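Local coordinates for protein N-acetylneuraminic acid (Sialic acid) synthetase (Leptospira borgpetersenii serovar Hardjo-bovis, PDB 6NCS) that probably makes sialic acid, or its 9-phosphate, as a manganese-binding synthase of the NeuB family with a TIM-barrel fold, at residues I58-G70 with A105-K117. Sequence-based numbering, arbitrary orientation.
With CIT (citric acid), chain D.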
ATOM      1  N   ILE A  58      -7.744   2.026 -23.388  1.00 12.16           N
ATOM      2  CA  ILE A  58      -8.824   1.045 -23.424  1.00 13.66           C
ATOM      3  C   ILE A  58      -8.348  -0.161 -24.228  1.00 12.27           C
ATOM      4  O   ILE A  58      -7.710  -0.016 -25.279  1.00 16.38           O
ATOM      5  CB  ILE A  58     -10.137   1.644 -23.982  1.00 12.50           C
ATOM      6  CG1 ILE A  58     -11.271   0.620 -23.933  1.00 13.06           C
ATOM      7  CG2 ILE A  58      -9.941   2.218 -25.403  1.00 15.82           C
ATOM      8  CD1 ILE A  58     -12.658   1.213 -24.141  1.00 15.96           C
ATOM      9  N   LYS A  59      -8.630  -1.357 -23.704  1.00 12.71           N
ATOM     10  CA  LYS A  59      -8.068  -2.599 -24.210  1.00 14.09           C
ATOM     11  C   LYS A  59      -9.185  -3.525 -24.680  1.00 15.13           C
ATOM     12  O   LYS A  59     -10.222  -3.645 -24.019  1.00 15.56           O
ATOM     13  CB  LYS A  59      -7.232  -3.297 -23.124  1.00 13.34           C
ATOM     14  CG  LYS A  59      -6.370  -4.436 -23.639  1.00 18.07           C
ATOM     15  CD  LYS A  59      -5.684  -5.165 -22.484  1.00 17.17           C
ATOM     16  CE  LYS A  59      -6.668  -6.090 -21.810  1.00 23.39           C
ATOM     17  NZ  LYS A  59      -7.337  -6.880 -22.901  1.00 29.35           N
ATOM     18  N   PHE A  60      -8.968  -4.181 -25.820  1.00 13.53           N
ATOM     19  CA  PHE A  60      -9.909  -5.138 -26.396  1.00 15.03           C
ATOM     20  C   PHE A  60      -9.223  -6.504 -26.489  1.00 23.26           C
ATOM     21  O   PHE A  60      -8.084  -6.673 -26.050  1.00 19.68           O
ATOM     22  CB  PHE A  60     -10.432  -4.623 -27.753  1.00 14.09           C
ATOM     23  CG  PHE A  60     -11.333  -3.409 -27.629  1.00 14.07           C
ATOM     24  CD1 PHE A  60     -12.710  -3.555 -27.548  1.00 16.40           C
ATOM     25  CD2 PHE A  60     -10.797  -2.128 -27.559  1.00 21.82           C
ATOM     26  CE1 PHE A  60     -13.548  -2.441 -27.409  1.00 19.28           C
ATOM     27  CE2 PHE A  60     -11.621  -1.008 -27.421  1.00 16.70           C
ATOM     28  CZ  PHE A  60     -12.999  -1.167 -27.351  1.00 19.39           C
ATOM     29  N   GLN A  61      -9.932  -7.505 -27.009  1.00 15.81           N
ATOM     30  CA  GLN A  61      -9.391  -8.857 -27.137  1.00 18.77           C
ATOM     31  C   GLN A  61      -9.494  -9.308 -28.585  1.00 19.43           C
ATOM     32  O   GLN A  61     -10.555  -9.171 -29.202  1.00 19.57           O
ATOM     33  CB  GLN A  61     -10.120  -9.857 -26.229  1.00 16.51           C
ATOM     34  CG  GLN A  61      -9.893  -9.560 -24.744  1.00 16.88           C
ATOM     35  CD  GLN A  61     -10.610 -10.519 -23.816  1.00 20.70           C
ATOM     36  OE1 GLN A  61     -11.066 -11.585 -24.222  1.00 21.65           O
ATOM     37  NE2 GLN A  61     -10.733 -10.123 -22.550  1.00 20.03           N
ATOM     38  N   ALA A  62      -8.398  -9.859 -29.106  1.00 16.09           N
ATOM     39  CA  ALA A  62      -8.286 -10.291 -30.500  1.00 16.89           C
ATOM     40  C   ALA A  62      -8.026 -11.793 -30.515  1.00 20.57           C
ATOM     41  O   ALA A  62      -6.921 -12.242 -30.184  1.00 17.61           O
ATOM     42  CB  ALA A  62      -7.168  -9.528 -31.214  1.00 17.23           C
ATOM     43  N   TYR A  63      -9.036 -12.575 -30.902  1.00 18.55           N
ATOM     44  CA  TYR A  63      -8.957 -14.014 -30.694  1.00 19.39           C
ATOM     45  C   TYR A  63      -9.823 -14.730 -31.713  1.00 20.69           C
ATOM     46  O   TYR A  63     -10.713 -14.138 -32.332  1.00 20.90           O
ATOM     47  CB  TYR A  63      -9.421 -14.405 -29.281  1.00 19.13           C
ATOM     48  CG  TYR A  63     -10.871 -14.049 -29.072  1.00 21.88           C
ATOM     49  CD1 TYR A  63     -11.249 -12.742 -28.796  1.00 20.90           C
ATOM     50  CD2 TYR A  63     -11.869 -15.009 -29.197  1.00 20.94           C
ATOM     51  CE1 TYR A  63     -12.586 -12.402 -28.650  1.00 18.83           C
ATOM     52  CE2 TYR A  63     -13.202 -14.679 -29.047  1.00 22.67           C
ATOM     53  CZ  TYR A  63     -13.551 -13.375 -28.767  1.00 19.92           C
ATOM     54  OH  TYR A  63     -14.878 -13.043 -28.622  1.00 23.09           O
ATOM     55  N   ASN A  64      -9.544 -16.018 -31.870  1.00 21.71           N
ATOM     56  CA  ASN A  64     -10.442 -16.959 -32.527  1.00 23.19           C
ATOM     57  C   ASN A  64     -11.032 -17.868 -31.455  1.00 24.83           C
ATOM     58  O   ASN A  64     -10.289 -18.469 -30.669  1.00 23.60           O
ATOM     59  CB  ASN A  64      -9.696 -17.774 -33.586  1.00 24.28           C
ATOM     60  CG  ASN A  64     -10.532 -18.914 -34.142  1.00 28.56           C
ATOM     61  OD1 ASN A  64     -10.403 -20.059 -33.713  1.00 26.89           O
ATOM     62  ND2 ASN A  64     -11.394 -18.600 -35.109  1.00 33.78           N
ATOM     63  N   SER A  65     -12.366 -17.950 -31.412  1.00 24.37           N
ATOM     64  CA  SER A  65     -13.046 -18.662 -30.329  1.00 29.18           C
ATOM     65  C   SER A  65     -12.596 -20.115 -30.234  1.00 33.86           C
ATOM     66  O   SER A  65     -12.291 -20.612 -29.142  1.00 26.02           O
ATOM     67  CB  SER A  65     -14.561 -18.591 -30.531  1.00 25.98           C
ATOM     68  OG  SER A  65     -15.010 -17.244 -30.540  1.00 24.86           O
ATOM     69  N   GLU A  66     -12.575 -20.823 -31.370  1.00 27.45           N
ATOM     70  CA  GLU A  66     -12.207 -22.236 -31.365  1.00 28.87           C
ATOM     71  C   GLU A  66     -10.755 -22.438 -30.940  1.00 35.39           C
ATOM     72  O   GLU A  66     -10.435 -23.389 -30.217  1.00 28.81           O
ATOM     73  CB  GLU A  66     -12.451 -22.844 -32.745  1.00 30.49           C
ATOM     74  CG  GLU A  66     -13.920 -23.039 -33.088  1.00 37.37           C
ATOM     75  CD  GLU A  66     -14.564 -21.811 -33.709  1.00 39.80           C
ATOM     76  OE1 GLU A  66     -13.910 -20.748 -33.783  1.00 32.48           O
ATOM     77  OE2 GLU A  66     -15.733 -21.921 -34.138  1.00 39.64           O
ATOM     78  N   GLU A  67      -9.856 -21.564 -31.395  1.00 26.98           N
ATOM     79  CA  GLU A  67      -8.468 -21.651 -30.961  1.00 27.73           C
ATOM     80  C   GLU A  67      -8.368 -21.436 -29.456  1.00 33.70           C
ATOM     81  O   GLU A  67      -7.603 -22.118 -28.760  1.00 30.75           O
ATOM     82  CB  GLU A  67      -7.637 -20.613 -31.718  1.00 34.75           C
ATOM     83  CG  GLU A  67      -6.137 -20.818 -31.671  1.00 28.99           C
ATOM     84  CD  GLU A  67      -5.497 -20.307 -30.396  1.00 29.21           C
ATOM     85  OE1 GLU A  67      -6.112 -19.470 -29.690  1.00 26.30           O
ATOM     86  OE2 GLU A  67      -4.363 -20.750 -30.101  1.00 26.37           O
ATOM     87  N   ARG A  68      -9.164 -20.510 -28.937  1.00 24.41           N
ATOM     88  CA  ARG A  68      -9.032 -20.101 -27.547  1.00 23.37           C
ATOM     89  C   ARG A  68      -9.621 -21.138 -26.596  1.00 27.71           C
ATOM     90  O   ARG A  68      -9.076 -21.366 -25.508  1.00 27.61           O
ATOM     91  CB  ARG A  68      -9.708 -18.748 -27.362  1.00 23.53           C
ATOM     92  CG  ARG A  68      -9.600 -18.155 -25.979  1.00 25.37           C
ATOM     93  CD  ARG A  68     -10.225 -16.781 -25.992  1.00 20.08           C
ATOM     94  NE  ARG A  68     -10.262 -16.144 -24.683  1.00 19.32           N
ATOM     95  CZ  ARG A  68     -10.650 -14.889 -24.495  1.00 19.14           C
ATOM     96  NH1 ARG A  68     -11.031 -14.152 -25.540  1.00 19.08           N
ATOM     97  NH2 ARG A  68     -10.653 -14.366 -23.276  1.00 22.16           N
ATOM     98  N   PHE A  69     -10.730 -21.780 -26.975  1.00 27.71           N
ATOM     99  CA  PHE A  69     -11.427 -22.648 -26.031  1.00 27.33           C
ATOM    100  C   PHE A  69     -11.565 -24.096 -26.468  1.00 34.57           C
ATOM    101  O   PHE A  69     -12.012 -24.918 -25.659  1.00 36.88           O
ATOM    102  CB  PHE A  69     -12.816 -22.075 -25.705  1.00 30.72           C
ATOM    103  CG  PHE A  69     -12.760 -20.825 -24.883  1.00 32.21           C
ATOM    104  CD1 PHE A  69     -12.311 -20.870 -23.571  1.00 30.24           C
ATOM    105  CD2 PHE A  69     -13.113 -19.601 -25.424  1.00 24.61           C
ATOM    106  CE1 PHE A  69     -12.237 -19.724 -22.814  1.00 32.18           C
ATOM    107  CE2 PHE A  69     -13.041 -18.449 -24.673  1.00 29.26           C
ATOM    108  CZ  PHE A  69     -12.603 -18.508 -23.360  1.00 34.94           C
ATOM    109  N   GLY A  70     -11.190 -24.438 -27.693  1.00 38.67           N
ATOM    110  CA  GLY A  70     -11.104 -25.836 -28.081  1.00 40.78           C
ATOM    111  C   GLY A  70     -12.449 -26.532 -28.007  1.00 45.63           C
ATOM    112  O   GLY A  70     -13.435 -26.095 -28.609  1.00 45.73           O
ATOM    113  N   ALA A 105      -4.867  -4.118 -27.563  1.00 15.89           N
ATOM    114  CA  ALA A 105      -5.658  -5.328 -27.431  1.00 19.01           C
ATOM    115  C   ALA A 105      -4.775  -6.485 -26.994  1.00 13.37           C
ATOM    116  O   ALA A 105      -3.544  -6.423 -27.065  1.00 16.90           O
ATOM    117  CB  ALA A 105      -6.373  -5.687 -28.742  1.00 21.83           C
ATOM    118  N   THR A 106      -5.437  -7.535 -26.534  1.00 15.37           N
ATOM    119  CA  THR A 106      -4.784  -8.778 -26.164  1.00 14.11           C
ATOM    120  C   THR A 106      -4.918  -9.745 -27.320  1.00 14.10           C
ATOM    121  O   THR A 106      -6.034 -10.200 -27.585  1.00 14.92           O
ATOM    122  CB  THR A 106      -5.443  -9.361 -24.921  1.00 20.29           C
ATOM    123  OG1 THR A 106      -5.330  -8.422 -23.851  1.00 18.92           O
ATOM    124  CG2 THR A 106      -4.791 -10.675 -24.527  1.00 18.42           C
ATOM    125  N   PRO A 107      -3.842 -10.101 -28.026  1.00 14.12           N
ATOM    126  CA  PRO A 107      -3.941 -11.201 -28.991  1.00 14.92           C
ATOM    127  C   PRO A 107      -3.886 -12.539 -28.273  1.00 15.46           C
ATOM    128  O   PRO A 107      -3.171 -12.712 -27.285  1.00 16.75           O
ATOM    129  CB  PRO A 107      -2.707 -11.005 -29.878  1.00 14.76           C
ATOM    130  CG  PRO A 107      -1.686 -10.467 -28.923  1.00 13.95           C
ATOM    131  CD  PRO A 107      -2.482  -9.539 -27.982  1.00 14.47           C
ATOM    132  N   PHE A 108      -4.643 -13.501 -28.784  1.00 16.59           N
ATOM    133  CA  PHE A 108      -4.641 -14.837 -28.213  1.00 17.41           C
ATOM    134  C   PHE A 108      -3.961 -15.846 -29.117  1.00 22.64           C
ATOM    135  O   PHE A 108      -3.856 -17.016 -28.746  1.00 19.74           O
ATOM    136  CB  PHE A 108      -6.074 -15.281 -27.889  1.00 18.57           C
ATOM    137  CG  PHE A 108      -6.638 -14.626 -26.653  1.00 21.96           C
ATOM    138  CD1 PHE A 108      -7.046 -13.305 -26.677  1.00 21.48           C
ATOM    139  CD2 PHE A 108      -6.734 -15.331 -25.461  1.00 21.33           C
ATOM    140  CE1 PHE A 108      -7.553 -12.693 -25.530  1.00 21.53           C
ATOM    141  CE2 PHE A 108      -7.243 -14.722 -24.312  1.00 21.17           C
ATOM    142  CZ  PHE A 108      -7.646 -13.408 -24.351  1.00 22.29           C
ATOM    143  N   ASP A 109      -3.494 -15.421 -30.289  1.00 20.84           N
ATOM    144  CA  ASP A 109      -2.707 -16.278 -31.161  1.00 18.76           C
ATOM    145  C   ASP A 109      -1.832 -15.387 -32.027  1.00 27.11           C
ATOM    146  O   ASP A 109      -1.950 -14.161 -32.008  1.00 20.28           O
ATOM    147  CB  ASP A 109      -3.595 -17.208 -32.005  1.00 20.40           C
ATOM    148  CG  ASP A 109      -4.623 -16.464 -32.863  1.00 30.55           C
ATOM    149  OD1 ASP A 109      -4.405 -15.303 -33.257  1.00 24.40           O
ATOM    150  OD2 ASP A 109      -5.666 -17.078 -33.169  1.00 30.00           O
ATOM    151  N   VAL A 110      -0.956 -16.018 -32.800  1.00 21.34           N
ATOM    152  CA  VAL A 110       0.028 -15.283 -33.590  1.00 22.68           C
ATOM    153  C   VAL A 110      -0.637 -14.543 -34.752  1.00 19.34           C
ATOM    154  O   VAL A 110      -0.254 -13.397 -35.031  1.00 23.89           O
ATOM    155  CB  VAL A 110       1.147 -16.224 -34.071  1.00 28.58           C
ATOM    156  CG1 VAL A 110       2.002 -15.555 -35.131  1.00 33.04           C
ATOM    157  CG2 VAL A 110       2.006 -16.647 -32.877  1.00 27.69           C
ATOM    158  N   PRO A 111      -1.620 -15.122 -35.463  1.00 23.39           N
ATOM    159  CA  PRO A 111      -2.280 -14.333 -36.521  1.00 25.10           C
ATOM    160  C   PRO A 111      -2.899 -13.050 -36.007  1.00 23.40           C
ATOM    161  O   PRO A 111      -2.798 -12.011 -36.673  1.00 21.45           O
ATOM    162  CB  PRO A 111      -3.337 -15.300 -37.071  1.00 31.02           C
ATOM    163  CG  PRO A 111      -2.726 -16.639 -36.861  1.00 27.91           C
ATOM    164  CD  PRO A 111      -2.043 -16.536 -35.519  1.00 23.36           C
ATOM    165  N   ASN A 112      -3.529 -13.088 -34.831  1.00 19.69           N
ATOM    166  CA  ASN A 112      -4.107 -11.871 -34.272  1.00 21.65           C
ATOM    167  C   ASN A 112      -3.024 -10.894 -33.826  1.00 21.20           C
ATOM    168  O   ASN A 112      -3.175  -9.679 -33.988  1.00 19.51           O
ATOM    169  CB  ASN A 112      -5.046 -12.214 -33.110  1.00 18.04           C
ATOM    170  CG  ASN A 112      -6.458 -12.511 -33.576  1.00 21.94           C
ATOM    171  OD1 ASN A 112      -7.218 -11.597 -33.908  1.00 29.35           O
ATOM    172  ND2 ASN A 112      -6.814 -13.788 -33.624  1.00 23.17           N
ATOM    173  N   LEU A 113      -1.926 -11.399 -33.258  1.00 16.67           N
ATOM    174  CA  LEU A 113      -0.812 -10.525 -32.905  1.00 19.16           C
ATOM    175  C   LEU A 113      -0.266  -9.814 -34.134  1.00 21.94           C
ATOM    176  O   LEU A 113      -0.008  -8.605 -34.100  1.00 18.07           O
ATOM    177  CB  LEU A 113       0.292 -11.332 -32.212  1.00 16.55           C
ATOM    178  CG  LEU A 113       1.484 -10.580 -31.601  1.00 19.94           C
ATOM    179  CD1 LEU A 113       2.070 -11.385 -30.453  1.00 18.27           C
ATOM    180  CD2 LEU A 113       2.569 -10.309 -32.628  1.00 21.89           C
ATOM    181  N   ASN A 114      -0.051 -10.560 -35.226  1.00 20.56           N
ATOM    182  CA  ASN A 114       0.454  -9.948 -36.451  1.00 19.33           C
ATOM    183  C   ASN A 114      -0.499  -8.874 -36.954  1.00 21.09           C
ATOM    184  O   ASN A 114      -0.064  -7.815 -37.424  1.00 20.08           O
ATOM    185  CB  ASN A 114       0.663 -11.009 -37.533  1.00 21.48           C
ATOM    186  CG  ASN A 114       1.819 -11.938 -37.226  1.00 27.91           C
ATOM    187  OD1 ASN A 114       2.692 -11.609 -36.432  1.00 27.47           O
ATOM    188  ND2 ASN A 114       1.838 -13.105 -37.877  1.00 24.30           N
ATOM    189  N   MET A 115      -1.806  -9.131 -36.858  1.00 21.25           N
ATOM    190  CA  MET A 115      -2.788  -8.151 -37.305  1.00 22.56           C
ATOM    191  C   MET A 115      -2.704  -6.886 -36.467  1.00 25.63           C
ATOM    192  O   MET A 115      -2.777  -5.772 -36.998  1.00 20.80           O
ATOM    193  CB  MET A 115      -4.192  -8.755 -37.240  1.00 22.99           C
ATOM    194  CG  MET A 115      -5.321  -7.781 -37.551  1.00 27.21           C
ATOM    195  SD  MET A 115      -5.928  -6.839 -36.131  1.00 25.29           S
ATOM    196  CE  MET A 115      -6.405  -8.157 -35.002  1.00 25.20           C
ATOM    197  N   LEU A 116      -2.551  -7.039 -35.153  1.00 18.71           N
ATOM    198  CA  LEU A 116      -2.476  -5.870 -34.293  1.00 15.64           C
ATOM    199  C   LEU A 116      -1.240  -5.037 -34.607  1.00 17.93           C
ATOM    200  O   LEU A 116      -1.313  -3.803 -34.661  1.00 19.74           O
ATOM    201  CB  LEU A 116      -2.501  -6.299 -32.827  1.00 15.23           C
ATOM    202  CG  LEU A 116      -3.817  -6.901 -32.316  1.00 16.17           C
ATOM    203  CD1 LEU A 116      -3.636  -7.437 -30.891  1.00 18.39           C
ATOM    204  CD2 LEU A 116      -4.958  -5.871 -32.347  1.00 16.39           C
ATOM    205  N   LYS A 117      -0.100  -5.688 -34.852  1.00 16.20           N
ATOM    206  CA  LYS A 117       1.092  -4.928 -35.219  1.00 21.11           C
ATOM    207  C   LYS A 117       0.900  -4.221 -36.551  1.00 22.56           C
ATOM    208  O   LYS A 117       1.361  -3.085 -36.736  1.00 21.91           O
ATOM    209  CB  LYS A 117       2.316  -5.839 -35.272  1.00 23.52           C
ATOM    210  CG  LYS A 117       3.595  -5.082 -35.604  1.00 31.37           C
ATOM    211  CD  LYS A 117       4.817  -5.957 -35.509  1.00 36.01           C
ATOM    212  CE  LYS A 117       6.077  -5.139 -35.731  1.00 36.70           C
ATOM    213  NZ  LYS A 117       7.279  -6.007 -35.745  1.00 29.60           N
TER
HETATM  214  C1  CIT D 302      -6.548  -9.881 -21.061  0.89 24.56           C
HETATM  215  O1  CIT D 302      -6.606  -9.159 -22.067  0.89 44.09           O
HETATM  216  O2  CIT D 302      -5.684  -9.627 -20.199  0.89 34.52           O
HETATM  217  C2  CIT D 302      -7.523 -11.027 -20.929  0.89 26.57           C
HETATM  218  C3  CIT D 302      -8.213 -11.122 -19.564  0.89 36.10           C
HETATM  219  O7  CIT D 302      -8.906  -9.880 -19.243  0.89 23.65           O
HETATM  220  C4  CIT D 302      -9.207 -12.268 -19.681  0.89 39.93           C
HETATM  221  C5  CIT D 302     -10.130 -12.384 -18.490  0.89 41.45           C
HETATM  222  O3  CIT D 302     -11.086 -13.186 -18.566  0.89 33.14           O
HETATM  223  O4  CIT D 302      -9.965 -11.720 -17.435  0.89 25.75           O
HETATM  224  C6  CIT D 302      -7.216 -11.498 -18.471  0.89 39.21           C
HETATM  225  O5  CIT D 302      -6.331 -12.354 -18.686  0.89 37.03           O
HETATM  226  O6  CIT D 302      -7.275 -10.958 -17.337  0.89 22.70           O
HETATM  227  O   HOH W   1      -9.421 -14.397 -35.149  1.00 37.32           O
HETATM  228  O   HOH W   2      -7.208 -17.192 -30.660  1.00 25.52           O
HETATM  229  O   HOH W   3      -2.375 -19.276 -28.989  1.00 23.48           O
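Gln61 OE1, close to the Phe108 ring, is gripped by both terminal nitrogens of Arg68, NH1 at 2.9 Å and NH2 at 3.0 Å. The site lies at the C-terminal ends of two adjacent parallel strands of the TIM barrel, 57-62 and 102-107, and the loops that follow them. Arg68 reaches it on an extended chain, with CG opposite the backbone N across the first bond (chi1 -177°), and lays its guanidinium flat over one face of Phe108. The centres of the two groups are 3.8 Å apart and their planes 22° apart, a cation-pi stack; Gln61 OE1 meets the guanidinium in its plane, which limits its rotation over the ring. NH1 also sits over a face of Tyr63, near the rim. Gln61 NE2 donates to Glu31 OE1, and the Gln61 side chain comes within about 6 Å of the manganese ion. The strands are joined by Thr106 N to Phe60 O and a nearly straight bond from Ala62 N to Thr106 O (2.8 Å). Phe108 N then reaches Ala62 O at 3.0 Å, carrying the ladder into the loop. On the face with Gln61, Lys59 NZ donates to O1 of a citrate, probably from the crystallisation liquor; Thr106 OG1 lies implausibly close to the same O1, so that contact is doubtful. Lys59 is also salt-bridged to Glu31. Farther along, Glu67 and Asp109 bring like charges close. A water joins Glu67 OE2 to Phe108 O, while Arg288 and Lys290 of the second subunit form salt bridges with Glu67, probably easing the repulsion. Asp109 caps helix 110-118, its OD1 accepting from Asn112 N and from Asn112 ND2. This ties down the Asn112 amide, whose OD1 rests 3.4 Å from Ala62 CB.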